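Local coordinates for protein esterase (Capnocytophaga ochracea, PDB 4W9R) that is of unknown function but carries an alpha/beta-hydrolase domain of the putative esterase family, at residues B[34-39]-B[62-67]. Numbering follows the deposited sequence.
Sequences AYPLIV and EMPKCI
With CG anti to its carbonyl carbon (chi1 -50°), Y35 lays its ring alongside the start of the K65 side chain; I67, turned alike with CG1 at -67°, crosses the tyrosine obliquely. The ring edge meets the backbone, Y35 CD1 lying 3.3 Å from K65 O near the ring plane, while Y35 CB touches I67 CG1 at 3.9 Å. Y35 CE1 lies 3.8 Å from K65 CB, and Y35 CD2 4.0 Å from I67 CD1. C66 holds SG beside its own backbone N, so the sulfur rests on the P36 ring, 3.8 Å from P36 CG. Two nearly straight hydrogen bonds join the backbones at the parallel L37-I67 bridge: I67 N to P36 O (3.0 Å) and I67 O from I38 N (3.0 Å). I67 straddles L37, whose CD1 closes on I67 O. An alanine at Y35 would keep CB on I67 but remove the ring, which would probably loosen the packing on K65 CB and I67 CD1 and cost the hydroxyl bonds to Q33 NE2 and T30 O. Here begins the pairing of parallel strands 35-40 and 67-71, linked through helix 43-59 as a beta-alpha-beta crossover; strand 35-40 has strand 116-122 as its other neighbour, and L229 of helix 217-232 packs on I38.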
ATOM      1  N   ALA B  34       2.856 -13.195  22.458  1.00 65.21           N
ATOM      2  CA  ALA B  34       3.591 -11.943  22.315  1.00 57.30           C
ATOM      3  C   ALA B  34       3.441 -11.355  20.914  1.00 56.11           C
ATOM      4  O   ALA B  34       3.284 -12.088  19.937  1.00 58.56           O
ATOM      5  CB  ALA B  34       5.061 -12.154  22.643  1.00 51.57           C
ATOM      6  N   TYR B  35       3.492 -10.030  20.823  1.00 46.92           N
ATOM      7  CA  TYR B  35       3.364  -9.353  19.539  1.00 31.36           C
ATOM      8  C   TYR B  35       4.571  -8.470  19.257  1.00 30.12           C
ATOM      9  O   TYR B  35       5.089  -7.812  20.158  1.00 39.49           O
ATOM     10  CB  TYR B  35       2.096  -8.496  19.504  1.00 31.28           C
ATOM     11  CG  TYR B  35       0.834  -9.207  19.935  1.00 43.28           C
ATOM     12  CD1 TYR B  35       0.060  -9.906  19.020  1.00 44.35           C
ATOM     13  CD2 TYR B  35       0.407  -9.164  21.256  1.00 42.47           C
ATOM     14  CE1 TYR B  35      -1.098 -10.552  19.408  1.00 54.62           C
ATOM     15  CE2 TYR B  35      -0.750  -9.806  21.654  1.00 50.71           C
ATOM     16  CZ  TYR B  35      -1.499 -10.499  20.726  1.00 61.81           C
ATOM     17  OH  TYR B  35      -2.653 -11.142  21.114  1.00 70.15           O
ATOM     18  N   PRO B  36       5.016  -8.441  17.993  1.00 24.28           N
ATOM     19  CA  PRO B  36       6.057  -7.496  17.582  1.00 20.11           C
ATOM     20  C   PRO B  36       5.506  -6.077  17.564  1.00 22.22           C
ATOM     21  O   PRO B  36       4.332  -5.887  17.246  1.00 30.11           O
ATOM     22  CB  PRO B  36       6.431  -7.965  16.171  1.00 20.30           C
ATOM     23  CG  PRO B  36       5.937  -9.375  16.085  1.00 23.22           C
ATOM     24  CD  PRO B  36       4.707  -9.415  16.934  1.00 25.78           C
ATOM     25  N   LEU B  37       6.338  -5.099  17.904  1.00 24.18           N
ATOM     26  CA  LEU B  37       5.899  -3.709  17.965  1.00 24.74           C
ATOM     27  C   LEU B  37       6.401  -2.901  16.776  1.00 26.19           C
ATOM     28  O   LEU B  37       7.579  -2.962  16.425  1.00 33.67           O
ATOM     29  CB  LEU B  37       6.371  -3.060  19.268  1.00 25.09           C
ATOM     30  CG  LEU B  37       6.137  -1.556  19.417  1.00 23.46           C
ATOM     31  CD1 LEU B  37       4.655  -1.228  19.342  1.00 20.13           C
ATOM     32  CD2 LEU B  37       6.734  -1.050  20.722  1.00 24.50           C
ATOM     33  N   ILE B  38       5.499  -2.147  16.156  1.00 21.12           N
ATOM     34  CA  ILE B  38       5.877  -1.222  15.093  1.00 27.56           C
ATOM     35  C   ILE B  38       5.485   0.203  15.464  1.00 25.62           C
ATOM     36  O   ILE B  38       4.307   0.500  15.664  1.00 22.62           O
ATOM     37  CB  ILE B  38       5.228  -1.592  13.749  1.00 25.55           C
ATOM     38  CG1 ILE B  38       5.736  -2.951  13.269  1.00 25.52           C
ATOM     39  CG2 ILE B  38       5.521  -0.525  12.708  1.00 25.05           C
ATOM     40  CD1 ILE B  38       5.173  -3.369  11.929  1.00 31.68           C
ATOM     41  N   VAL B  39       6.479   1.080  15.561  1.00 26.56           N
ATOM     42  CA  VAL B  39       6.243   2.477  15.909  1.00 24.61           C
ATOM     43  C   VAL B  39       6.239   3.359  14.662  1.00 24.41           C
ATOM     44  O   VAL B  39       7.138   3.267  13.826  1.00 34.55           O
ATOM     45  CB  VAL B  39       7.304   2.992  16.904  1.00 27.23           C
ATOM     46  CG1 VAL B  39       7.073   4.457  17.228  1.00 20.87           C
ATOM     47  CG2 VAL B  39       7.289   2.153  18.174  1.00 19.08           C
ATOM     48  N   GLU B  62       1.309 -14.249   6.062  1.00 34.70           N
ATOM     49  CA  GLU B  62       2.676 -13.824   5.782  1.00 31.25           C
ATOM     50  C   GLU B  62       3.269 -13.020   6.939  1.00 31.00           C
ATOM     51  O   GLU B  62       4.462 -12.716   6.948  1.00 40.22           O
ATOM     52  CB  GLU B  62       2.724 -13.004   4.493  1.00 29.90           C
ATOM     53  CG  GLU B  62       2.221 -13.750   3.271  1.00 35.14           C
ATOM     54  CD  GLU B  62       2.408 -12.962   1.989  1.00 55.09           C
ATOM     55  OE1 GLU B  62       2.993 -11.859   2.046  1.00 73.80           O
ATOM     56  OE2 GLU B  62       1.972 -13.447   0.924  1.00 51.39           O
HETATM   57  N   MSE B  63       2.429 -12.683   7.913  1.00 28.41           N
HETATM   58  CA  MSE B  63       2.868 -11.931   9.086  1.00 29.53           C
HETATM   59  C   MSE B  63       2.143 -12.384  10.345  1.00 30.78           C
HETATM   60  O   MSE B  63       0.978 -12.774  10.288  1.00 42.22           O
HETATM   61  CB  MSE B  63       2.637 -10.429   8.889  1.00 31.18           C
HETATM   62  CG  MSE B  63       3.776  -9.690   8.214  1.00 51.44           C
HETATM   63 SE   MSE B  63       3.517  -7.752   8.249  1.00 62.60          SE
HETATM   64  CE  MSE B  63       3.438  -7.480  10.175  1.00 20.53           C
ATOM     65  N   PRO B  64       2.836 -12.329  11.491  1.00 35.72           N
ATOM     66  CA  PRO B  64       2.185 -12.541  12.785  1.00 35.40           C
ATOM     67  C   PRO B  64       1.352 -11.324  13.169  1.00 37.47           C
ATOM     68  O   PRO B  64       1.542 -10.256  12.587  1.00 40.15           O
ATOM     69  CB  PRO B  64       3.363 -12.726  13.742  1.00 24.60           C
ATOM     70  CG  PRO B  64       4.455 -11.920  13.126  1.00 24.27           C
ATOM     71  CD  PRO B  64       4.280 -12.074  11.636  1.00 36.97           C
ATOM     72  N   LYS B  65       0.436 -11.482  14.117  1.00 33.75           N
ATOM     73  CA  LYS B  65      -0.308 -10.342  14.636  1.00 26.07           C
ATOM     74  C   LYS B  65       0.656  -9.374  15.316  1.00 30.23           C
ATOM     75  O   LYS B  65       1.513  -9.784  16.097  1.00 33.61           O
ATOM     76  CB  LYS B  65      -1.393 -10.797  15.613  1.00 18.22           C
ATOM     77  CG  LYS B  65      -2.527 -11.579  14.970  1.00 27.02           C
ATOM     78  CD  LYS B  65      -3.516 -12.068  16.019  1.00 38.45           C
ATOM     79  CE  LYS B  65      -4.666 -12.835  15.388  1.00 46.10           C
ATOM     80  NZ  LYS B  65      -5.443 -11.988  14.442  1.00 57.74           N
ATOM     81  N   CYS B  66       0.518  -8.089  15.008  1.00 28.91           N
ATOM     82  CA  CYS B  66       1.425  -7.081  15.542  1.00 30.78           C
ATOM     83  C   CYS B  66       0.676  -5.940  16.217  1.00 37.98           C
ATOM     84  O   CYS B  66      -0.500  -5.704  15.944  1.00 44.39           O
ATOM     85  CB  CYS B  66       2.318  -6.522  14.432  1.00 17.05           C
ATOM     86  SG  CYS B  66       3.496  -7.709  13.755  1.00 84.84           S
ATOM     87  N   ILE B  67       1.370  -5.241  17.107  1.00 30.62           N
ATOM     88  CA  ILE B  67       0.833  -4.034  17.719  1.00 27.79           C
ATOM     89  C   ILE B  67       1.513  -2.819  17.103  1.00 28.53           C
ATOM     90  O   ILE B  67       2.740  -2.741  17.058  1.00 36.85           O
ATOM     91  CB  ILE B  67       1.025  -4.033  19.247  1.00 24.12           C
ATOM     92  CG1 ILE B  67       0.173  -5.133  19.886  1.00 32.83           C
ATOM     93  CG2 ILE B  67       0.657  -2.682  19.834  1.00 17.75           C
ATOM     94  CD1 ILE B  67       0.218  -5.144  21.395  1.00 36.94           C
TER